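PDB 5JGF: vacuolar aminopeptidase 1 from Saccharomyces cerevisiae, which removes amino acids, preferably neutral or hydrophobic ones, from the N-terminus of peptides and proteins in the vacuole, using zinc. Local coordinates for residues Gly84-Leu95 with Phe289-Glu299; Pro259-Ser267 with Ile340-Leu348. All blocks are in the same frame, centred on the assembly; numbering follows the deposited sequence.

Interaction 1: Gly84-Leu95 with Phe289-Glu299; sequences GVGVIGSHVDAL and FSTVTLYDNEE. With ZN (zinc ion), chain K; ZN (zinc ion), chain L.
The His91 ring carries Glu298 across one face: CB sits 3.6 Å from the ring centroid in a CH-pi contact, and OE1 comes over the rim 3.2 Å from His91 NE2. At the ring's edge, close to its plane, ND1 donates to the backbone O of Asp93 (3.0 Å), which fixes the ring's rotation and directs NE2 at a zinc ion 2.1 Å away. With CG between the backbone N and the carbonyl carbon (chi1 69°), the ring lies under the bent Glu298 chain. The Phe289 ring takes Val85 CG1 over one face, whereas Gly89 CA meets Tyr295 at the edge. The Asp93 carboxylate receives two backbone N-H groups, Glu299 N through the syn lone pair of OD1 (3.0 Å) and Glu298 N on OD2 (3.1 Å), so the turn bearing both glutamates is gripped by the same residue that helps hold His91. Asp93 OD1 is also hydrogen-bonded to Tyr119 OH. Glu299 binds the other zinc ion, and Glu298 OE1 accepts from the water bridging the two metals. His-X-Asp followed by paired glutamates is a familiar scheme in two-zinc aminopeptidases. Behind the site the strands run parallel, joined by seven backbone bonds, from the Gly86-Phe289 pair to the Val92-Tyr295 pair. Strand 339-347 flanks 86-91 and strand 69-76 flanks 289-295; helix 312-324 lies against Thr291 and Tyr295, helix 261-278 against Ile88 and Val292.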
loop_
_atom_site.group_PDB
_atom_site.type_symbol
_atom_site.label_atom_id
_atom_site.label_comp_id
_atom_site.label_asym_id
_atom_site.label_seq_id
_atom_site.Cartn_x
_atom_site.Cartn_y
_atom_site.Cartn_z
ATOM N N GLY D 84 62.199 13.820 -1.210
ATOM C CA GLY D 84 60.807 13.676 -1.594
ATOM C C GLY D 84 60.227 14.925 -2.227
ATOM O O GLY D 84 60.957 15.837 -2.625
ATOM N N VAL D 85 58.902 14.966 -2.322
ATOM C CA VAL D 85 58.214 16.107 -2.909
ATOM C C VAL D 85 57.113 16.591 -1.967
ATOM O O VAL D 85 56.397 15.781 -1.375
ATOM C CB VAL D 85 57.573 15.727 -4.269
ATOM C CG1 VAL D 85 56.965 16.955 -4.923
ATOM C CG2 VAL D 85 58.619 15.094 -5.179
ATOM N N GLY D 86 57.005 17.910 -1.815
ATOM C CA GLY D 86 55.976 18.500 -0.972
ATOM C C GLY D 86 54.873 18.902 -1.928
ATOM O O GLY D 86 55.047 19.827 -2.722
ATOM N N VAL D 87 53.734 18.219 -1.846
ATOM C CA VAL D 87 52.633 18.460 -2.774
ATOM C C VAL D 87 51.296 18.910 -2.198
ATOM O O VAL D 87 50.889 18.471 -1.124
ATOM C CB VAL D 87 52.308 17.166 -3.570
ATOM C CG1 VAL D 87 51.213 17.444 -4.595
ATOM C CG2 VAL D 87 53.560 16.611 -4.234
ATOM N N ILE D 88 50.618 19.788 -2.930
ATOM C CA ILE D 88 49.265 20.188 -2.565
ATOM C C ILE D 88 48.460 19.958 -3.835
ATOM O O ILE D 88 48.752 20.541 -4.883
ATOM C CB ILE D 88 49.111 21.671 -2.165
ATOM C CG1 ILE D 88 49.870 21.962 -0.870
ATOM C CG2 ILE D 88 47.620 21.974 -1.934
ATOM C CD1 ILE D 88 49.668 23.379 -0.353
ATOM N N GLY D 89 47.464 19.082 -3.754
ATOM C CA GLY D 89 46.637 18.808 -4.914
ATOM C C GLY D 89 45.210 19.254 -4.668
ATOM O O GLY D 89 44.630 18.923 -3.638
ATOM N N SER D 90 44.647 20.011 -5.606
ATOM C CA SER D 90 43.277 20.504 -5.482
ATOM C C SER D 90 42.598 20.451 -6.842
ATOM O O SER D 90 43.254 20.210 -7.859
ATOM C CB SER D 90 43.276 21.951 -4.976
ATOM O OG SER D 90 43.882 22.049 -3.701
ATOM N N HIS D 91 41.287 20.666 -6.877
ATOM C CA HIS D 91 40.607 20.652 -8.164
ATOM C C HIS D 91 40.027 22.015 -8.500
ATOM O O HIS D 91 39.544 22.734 -7.624
ATOM C CB HIS D 91 39.548 19.528 -8.230
ATOM C CG HIS D 91 38.354 19.727 -7.344
ATOM N ND1 HIS D 91 37.212 20.369 -7.771
ATOM C CD2 HIS D 91 38.087 19.277 -6.095
ATOM C CE1 HIS D 91 36.290 20.301 -6.825
ATOM N NE2 HIS D 91 36.796 19.643 -5.798
ATOM N N VAL D 92 40.126 22.386 -9.772
ATOM C CA VAL D 92 39.634 23.678 -10.222
ATOM C C VAL D 92 38.302 23.629 -10.949
ATOM O O VAL D 92 37.764 24.668 -11.315
ATOM C CB VAL D 92 40.672 24.391 -11.115
ATOM C CG1 VAL D 92 41.802 24.931 -10.255
ATOM C CG2 VAL D 92 41.215 23.426 -12.159
ATOM N N ASP D 93 37.773 22.430 -11.182
ATOM C CA ASP D 93 36.471 22.345 -11.826
ATOM C C ASP D 93 35.447 22.535 -10.712
ATOM O O ASP D 93 35.718 22.225 -9.552
ATOM C CB ASP D 93 36.259 20.984 -12.509
ATOM C CG ASP D 93 36.290 19.813 -11.535
ATOM O OD1 ASP D 93 35.370 18.961 -11.598
ATOM O OD2 ASP D 93 37.233 19.730 -10.722
ATOM N N ALA D 94 34.288 23.081 -11.059
ATOM C CA ALA D 94 33.222 23.284 -10.085
ATOM C C ALA D 94 31.903 22.927 -10.750
ATOM O O ALA D 94 31.797 22.950 -11.977
ATOM C CB ALA D 94 33.193 24.728 -9.624
ATOM N N LEU D 95 30.900 22.588 -9.948
ATOM C CA LEU D 95 29.596 22.256 -10.507
ATOM C C LEU D 95 29.155 23.401 -11.405
ATOM O O LEU D 95 29.295 24.574 -11.047
ATOM C CB LEU D 95 28.565 22.041 -9.395
ATOM C CG LEU D 95 28.260 20.579 -9.058
ATOM C CD1 LEU D 95 29.533 19.882 -8.589
ATOM C CD2 LEU D 95 27.183 20.513 -7.979
ATOM N N PHE D 289 61.659 20.090 -3.501
ATOM C CA PHE D 289 60.877 19.965 -4.729
ATOM C C PHE D 289 59.454 20.181 -4.208
ATOM O O PHE D 289 58.929 19.345 -3.470
ATOM C CB PHE D 289 61.035 18.559 -5.326
ATOM C CG PHE D 289 60.488 18.408 -6.733
ATOM C CD1 PHE D 289 60.905 17.349 -7.535
ATOM C CD2 PHE D 289 59.547 19.301 -7.245
ATOM C CE1 PHE D 289 60.400 17.178 -8.825
ATOM C CE2 PHE D 289 59.033 19.138 -8.536
ATOM C CZ PHE D 289 59.461 18.076 -9.327
ATOM N N SER D 290 58.856 21.312 -4.569
ATOM C CA SER D 290 57.511 21.665 -4.113
ATOM C C SER D 290 56.566 21.869 -5.285
ATOM O O SER D 290 56.980 22.308 -6.355
ATOM C CB SER D 290 57.562 22.958 -3.290
ATOM O OG SER D 290 58.487 22.856 -2.222
ATOM N N THR D 291 55.288 21.558 -5.086
ATOM C CA THR D 291 54.329 21.738 -6.161
ATOM C C THR D 291 52.885 21.851 -5.713
ATOM O O THR D 291 52.488 21.299 -4.689
ATOM C CB THR D 291 54.384 20.572 -7.183
ATOM O OG1 THR D 291 53.330 20.731 -8.145
ATOM C CG2 THR D 291 54.197 19.231 -6.490
ATOM N N VAL D 292 52.120 22.604 -6.489
ATOM C CA VAL D 292 50.690 22.729 -6.284
ATOM C C VAL D 292 50.174 22.288 -7.645
ATOM O O VAL D 292 50.507 22.889 -8.668
ATOM C CB VAL D 292 50.222 24.172 -6.030
ATOM C CG1 VAL D 292 48.691 24.234 -6.137
ATOM C CG2 VAL D 292 50.652 24.626 -4.648
ATOM N N THR D 293 49.403 21.210 -7.668
ATOM C CA THR D 293 48.853 20.723 -8.915
ATOM C C THR D 293 47.338 20.841 -8.818
ATOM O O THR D 293 46.733 20.394 -7.841
ATOM C CB THR D 293 49.296 19.275 -9.180
ATOM O OG1 THR D 293 50.727 19.244 -9.315
ATOM C CG2 THR D 293 48.672 18.744 -10.464
ATOM N N LEU D 294 46.753 21.475 -9.832
ATOM C CA LEU D 294 45.319 21.732 -9.910
ATOM C C LEU D 294 44.682 20.840 -10.968
ATOM O O LEU D 294 45.076 20.869 -12.137
ATOM C CB LEU D 294 45.090 23.203 -10.255
ATOM C CG LEU D 294 45.834 24.186 -9.343
ATOM C CD1 LEU D 294 45.582 25.610 -9.817
ATOM C CD2 LEU D 294 45.378 24.004 -7.899
ATOM N N TYR D 295 43.687 20.064 -10.550
ATOM C CA TYR D 295 43.010 19.123 -11.434
ATOM C C TYR D 295 41.616 19.526 -11.889
ATOM O O TYR D 295 40.903 20.267 -11.209
ATOM C CB TYR D 295 42.906 17.762 -10.742
ATOM C CG TYR D 295 44.239 17.153 -10.376
ATOM C CD1 TYR D 295 45.003 16.480 -11.329
ATOM C CD2 TYR D 295 44.740 17.258 -9.079
ATOM C CE1 TYR D 295 46.234 15.922 -10.996
ATOM C CE2 TYR D 295 45.972 16.707 -8.736
ATOM C CZ TYR D 295 46.711 16.041 -9.697
ATOM O OH TYR D 295 47.927 15.493 -9.359
ATOM N N ASP D 296 41.239 19.008 -13.050
ATOM C CA ASP D 296 39.923 19.236 -13.626
ATOM C C ASP D 296 39.152 17.955 -13.302
ATOM O O ASP D 296 39.717 17.001 -12.766
ATOM C CB ASP D 296 40.055 19.395 -15.148
ATOM C CG ASP D 296 38.758 19.821 -15.828
ATOM O OD1 ASP D 296 38.753 19.886 -17.078
ATOM O OD2 ASP D 296 37.754 20.096 -15.134
ATOM N N ASN D 297 37.857 17.963 -13.591
ATOM C CA ASN D 297 36.996 16.799 -13.435
ATOM C C ASN D 297 36.907 16.014 -12.126
ATOM O O ASN D 297 36.561 14.836 -12.150
ATOM C CB ASN D 297 37.300 15.816 -14.572
ATOM C CG ASN D 297 37.173 16.457 -15.943
ATOM O OD1 ASN D 297 36.286 17.282 -16.181
ATOM N ND2 ASN D 297 38.046 16.070 -16.858
ATOM N N GLU D 298 37.198 16.632 -10.989
ATOM C CA GLU D 298 37.067 15.901 -9.729
ATOM C C GLU D 298 35.572 15.655 -9.485
ATOM O O GLU D 298 35.173 14.613 -8.957
ATOM C CB GLU D 298 37.650 16.715 -8.568
ATOM C CG GLU D 298 37.599 16.026 -7.190
ATOM C CD GLU D 298 36.209 16.021 -6.563
ATOM O OE1 GLU D 298 35.414 16.931 -6.866
ATOM O OE2 GLU D 298 35.917 15.117 -5.748
ATOM N N GLU D 299 34.748 16.615 -9.894
ATOM C CA GLU D 299 33.307 16.512 -9.691
ATOM C C GLU D 299 32.637 15.421 -10.518
ATOM O O GLU D 299 31.468 15.107 -10.294
ATOM C CB GLU D 299 32.647 17.863 -9.958
ATOM C CG GLU D 299 33.150 18.979 -9.029
ATOM C CD GLU D 299 32.723 18.806 -7.573
ATOM O OE1 GLU D 299 32.254 17.712 -7.185
ATOM O OE2 GLU D 299 32.866 19.775 -6.805
HETATM ZN ZN ZN K . 35.689 19.345 -3.984
HETATM ZN ZN ZN L . 32.494 18.952 -4.967
HETATM O O HOH W 1 61.324 18.157 -1.220
HETATM O O HOH W 2 31.827 22.255 -7.164
HETATM O O HOH W 3 34.363 18.008 -4.785
HETATM O O HOH W 4 34.678 18.996 -1.815
#

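Interaction 2: Pro259-Ser267 with Ile340-Leu348; sequences PRLDDRLCS and ILSADVNHL. With ZN (zinc ion), chain K; ZN (zinc ion), chain L.
Val345 packs its two methyls in different directions against the start of helix 261-278, and here the contact is tight. With CG1 anti to the carbonyl carbon (chi1 -66°), that branch reaches Leu265 CD2 and the sulfur of Cys266, while CG2 presses on the Asp262 carboxylate, 3.5 Å from its CG. Asp263 reaches across beside it: OD1 accepts from Val345 N (3.2 Å), which approaches from above the carboxylate plane, and OD2 stands only 2.6 Å from Ala343 O, close enough to suggest a proton between them. Ala343 O also receives Ser90 OG. With an alanine in place of Asp263, Val345 N would probably lose its acceptor and Ala343 O its close acid neighbour, leaving the strand end that presents Asp344 less firmly fixed. This is the dinuclear zinc centre of an M18 peptidase, in which Asp262, followed by a cis peptide bond, bridges the metals, OD1 lying 2.0 Å from one zinc ion and OD2 2.0 Å from the other. Asp344 grips the first ion with both oxygens, its OD1 2.1 Å away, and its carboxylate is turned 52° from that of Asp262; the shared metal probably offsets the repulsion between the two acids. Val345 O accepts from a water on the same ion (3.0 Å). Beyond Val345 the packing gives out: His347 and Leu348 swing away from the helix, and the His347 ring instead meets His169 of a second subunit edge-to-face; both histidines probably contact substrate, as in related enzymes.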
loop_
_atom_site.group_PDB
_atom_site.type_symbol
_atom_site.label_atom_id
_atom_site.label_comp_id
_atom_site.label_asym_id
_atom_site.label_seq_id
_atom_site.Cartn_x
_atom_site.Cartn_y
_atom_site.Cartn_z
ATOM N N PRO D 259 29.984 31.996 -5.150
ATOM C CA PRO D 259 29.737 30.767 -5.899
ATOM C C PRO D 259 31.029 30.013 -6.177
ATOM O O PRO D 259 32.126 30.571 -6.078
ATOM C CB PRO D 259 29.111 31.278 -7.186
ATOM C CG PRO D 259 29.906 32.545 -7.427
ATOM C CD PRO D 259 29.924 33.175 -6.039
ATOM N N ARG D 260 30.877 28.732 -6.496
ATOM C CA ARG D 260 31.991 27.875 -6.874
ATOM C C ARG D 260 33.160 27.771 -5.885
ATOM O O ARG D 260 34.316 27.697 -6.298
ATOM C CB ARG D 260 32.481 28.334 -8.258
ATOM C CG ARG D 260 31.321 28.520 -9.265
ATOM C CD ARG D 260 31.756 29.078 -10.625
ATOM N NE ARG D 260 32.201 30.474 -10.580
ATOM C CZ ARG D 260 31.402 31.536 -10.668
ATOM N NH1 ARG D 260 31.922 32.759 -10.619
ATOM N NH2 ARG D 260 30.091 31.390 -10.814
ATOM N N LEU D 261 32.859 27.746 -4.587
ATOM C CA LEU D 261 33.900 27.624 -3.562
ATOM C C LEU D 261 34.602 26.259 -3.637
ATOM O O LEU D 261 35.800 26.151 -3.415
ATOM C CB LEU D 261 33.304 27.830 -2.162
ATOM C CG LEU D 261 32.730 29.203 -1.804
ATOM C CD1 LEU D 261 32.354 29.219 -0.327
ATOM C CD2 LEU D 261 33.768 30.290 -2.089
ATOM N N ASP D 262 33.841 25.218 -3.939
ATOM C CA ASP D 262 34.374 23.868 -4.065
ATOM C C ASP D 262 34.856 23.693 -5.512
ATOM O O ASP D 262 34.027 23.660 -6.418
ATOM C CB ASP D 262 33.234 22.877 -3.778
ATOM C CG ASP D 262 33.644 21.419 -3.914
ATOM O OD1 ASP D 262 34.830 21.129 -4.146
ATOM O OD2 ASP D 262 32.766 20.539 -3.759
ATOM N N ASP D 263 36.166 23.618 -5.769
ATOM C CA ASP D 263 37.246 23.664 -4.773
ATOM C C ASP D 263 38.219 24.821 -5.095
ATOM O O ASP D 263 39.417 24.739 -4.831
ATOM C CB ASP D 263 37.972 22.297 -4.791
ATOM C CG ASP D 263 39.073 22.171 -3.741
ATOM O OD1 ASP D 263 38.938 22.746 -2.641
ATOM O OD2 ASP D 263 40.082 21.472 -4.000
ATOM N N ARG D 264 37.703 25.903 -5.668
ATOM C CA ARG D 264 38.555 27.036 -6.021
ATOM C C ARG D 264 39.003 27.772 -4.765
ATOM O O ARG D 264 39.962 28.551 -4.786
ATOM C CB ARG D 264 37.805 27.955 -6.993
ATOM C CG ARG D 264 37.655 27.290 -8.360
ATOM C CD ARG D 264 36.609 27.901 -9.280
ATOM N NE ARG D 264 36.482 27.046 -10.457
ATOM C CZ ARG D 264 35.682 27.284 -11.491
ATOM N NH1 ARG D 264 34.921 28.367 -11.508
ATOM N NH2 ARG D 264 35.631 26.427 -12.507
ATOM N N LEU D 265 38.318 27.510 -3.652
ATOM C CA LEU D 265 38.689 28.123 -2.372
ATOM C C LEU D 265 40.067 27.576 -1.960
ATOM O O LEU D 265 40.985 28.341 -1.647
ATOM C CB LEU D 265 37.637 27.787 -1.303
ATOM C CG LEU D 265 37.873 28.223 0.146
ATOM C CD1 LEU D 265 38.194 29.716 0.215
ATOM C CD2 LEU D 265 36.623 27.901 0.962
ATOM N N CYS D 266 40.205 26.253 -1.959
ATOM C CA CYS D 266 41.484 25.633 -1.611
ATOM C C CYS D 266 42.517 25.860 -2.712
ATOM O O CYS D 266 43.699 26.054 -2.432
ATOM C CB CYS D 266 41.326 24.125 -1.391
ATOM S SG CYS D 266 40.595 23.676 0.190
ATOM N N SER D 267 42.074 25.817 -3.964
ATOM C CA SER D 267 42.990 26.024 -5.083
ATOM C C SER D 267 43.643 27.398 -4.995
ATOM O O SER D 267 44.860 27.520 -5.135
ATOM C CB SER D 267 42.252 25.883 -6.416
ATOM O OG SER D 267 41.871 24.534 -6.632
ATOM N N ILE D 340 51.742 14.405 0.420
ATOM C CA ILE D 340 50.773 15.036 -0.456
ATOM C C ILE D 340 49.600 15.535 0.371
ATOM O O ILE D 340 49.026 14.785 1.159
ATOM C CB ILE D 340 50.211 14.048 -1.510
ATOM C CG1 ILE D 340 51.338 13.519 -2.403
ATOM C CG2 ILE D 340 49.151 14.746 -2.360
ATOM C CD1 ILE D 340 50.871 12.489 -3.438
ATOM N N LEU D 341 49.267 16.811 0.219
ATOM C CA LEU D 341 48.112 17.347 0.915
ATOM C C LEU D 341 47.033 17.406 -0.151
ATOM O O LEU D 341 47.157 18.148 -1.123
ATOM C CB LEU D 341 48.355 18.765 1.456
ATOM C CG LEU D 341 49.402 19.010 2.548
ATOM C CD1 LEU D 341 49.223 20.422 3.102
ATOM C CD2 LEU D 341 49.248 17.987 3.667
ATOM N N SER D 342 46.000 16.586 0.006
ATOM C CA SER D 342 44.882 16.595 -0.926
ATOM C C SER D 342 43.959 17.649 -0.328
ATOM O O SER D 342 43.249 17.380 0.639
ATOM C CB SER D 342 44.187 15.233 -0.941
ATOM O OG SER D 342 43.004 15.285 -1.716
ATOM N N ALA D 343 43.992 18.854 -0.891
ATOM C CA ALA D 343 43.198 19.958 -0.373
ATOM C C ALA D 343 41.874 20.141 -1.094
ATOM O O ALA D 343 41.829 20.643 -2.215
ATOM C CB ALA D 343 44.011 21.254 -0.434
ATOM N N ASP D 344 40.798 19.723 -0.434
ATOM C CA ASP D 344 39.458 19.850 -0.987
ATOM C C ASP D 344 38.569 20.313 0.162
ATOM O O ASP D 344 38.680 19.820 1.285
ATOM C CB ASP D 344 38.964 18.505 -1.532
ATOM C CG ASP D 344 37.789 18.656 -2.483
ATOM O OD1 ASP D 344 37.269 19.781 -2.607
ATOM O OD2 ASP D 344 37.386 17.649 -3.107
ATOM N N VAL D 345 37.702 21.276 -0.113
ATOM C CA VAL D 345 36.814 21.803 0.910
ATOM C C VAL D 345 36.009 20.703 1.588
ATOM O O VAL D 345 35.645 19.709 0.960
ATOM C CB VAL D 345 35.834 22.835 0.311
ATOM C CG1 VAL D 345 36.600 24.062 -0.165
ATOM C CG2 VAL D 345 35.060 22.210 -0.850
ATOM N N ASN D 346 35.767 20.867 2.884
ATOM C CA ASN D 346 34.957 19.911 3.618
ATOM C C ASN D 346 33.778 20.678 4.214
ATOM O O ASN D 346 33.580 21.856 3.906
ATOM C CB ASN D 346 35.761 19.165 4.693
ATOM C CG ASN D 346 36.856 20.005 5.301
ATOM O OD1 ASN D 346 36.655 21.174 5.608
ATOM N ND2 ASN D 346 38.025 19.400 5.497
ATOM N N HIS D 347 33.008 20.031 5.077
ATOM C CA HIS D 347 31.796 20.653 5.598
ATOM C C HIS D 347 31.800 21.395 6.921
ATOM O O HIS D 347 32.097 20.822 7.967
ATOM C CB HIS D 347 30.692 19.595 5.661
ATOM C CG HIS D 347 30.509 18.835 4.386
ATOM N ND1 HIS D 347 29.891 19.375 3.279
ATOM C CD2 HIS D 347 30.873 17.577 4.038
ATOM C CE1 HIS D 347 29.880 18.483 2.304
ATOM N NE2 HIS D 347 30.471 17.383 2.739
ATOM N N LEU D 348 31.438 22.674 6.868
ATOM C CA LEU D 348 31.316 23.469 8.080
ATOM C C LEU D 348 30.046 22.989 8.771
ATOM O O LEU D 348 29.088 22.585 8.112
ATOM C CB LEU D 348 31.130 24.953 7.754
ATOM C CG LEU D 348 32.347 25.856 7.591
ATOM C CD1 LEU D 348 31.879 27.258 7.195
ATOM C CD2 LEU D 348 33.128 25.904 8.901
HETATM ZN ZN ZN K . 35.689 19.345 -3.984
HETATM ZN ZN ZN L . 32.494 18.952 -4.967
HETATM O O HOH W 4 34.678 18.996 -1.815
HETATM O O HOH W 3 34.363 18.008 -4.785
#

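From the N terminus, the chain first lays down 84-95 and returns to it only at 289-299, so interaction 1 closes a loop of 193 residues that includes the whole six-stranded antiparallel sheet. Interaction 2 opens inside that loop, at 259-267, and closes beyond it at 340-348 after 72 residues; the two contacts therefore cross instead of nesting. They join laterally through the mixed sheet, where strands 86-91 and 339-347 are neighbours and Gly89 N meets Leu341 O. Together they tie three parallel strands to helix 261-278 and gather all four segments round one pair of zinc ions, with His438 from farther along completing the ligands.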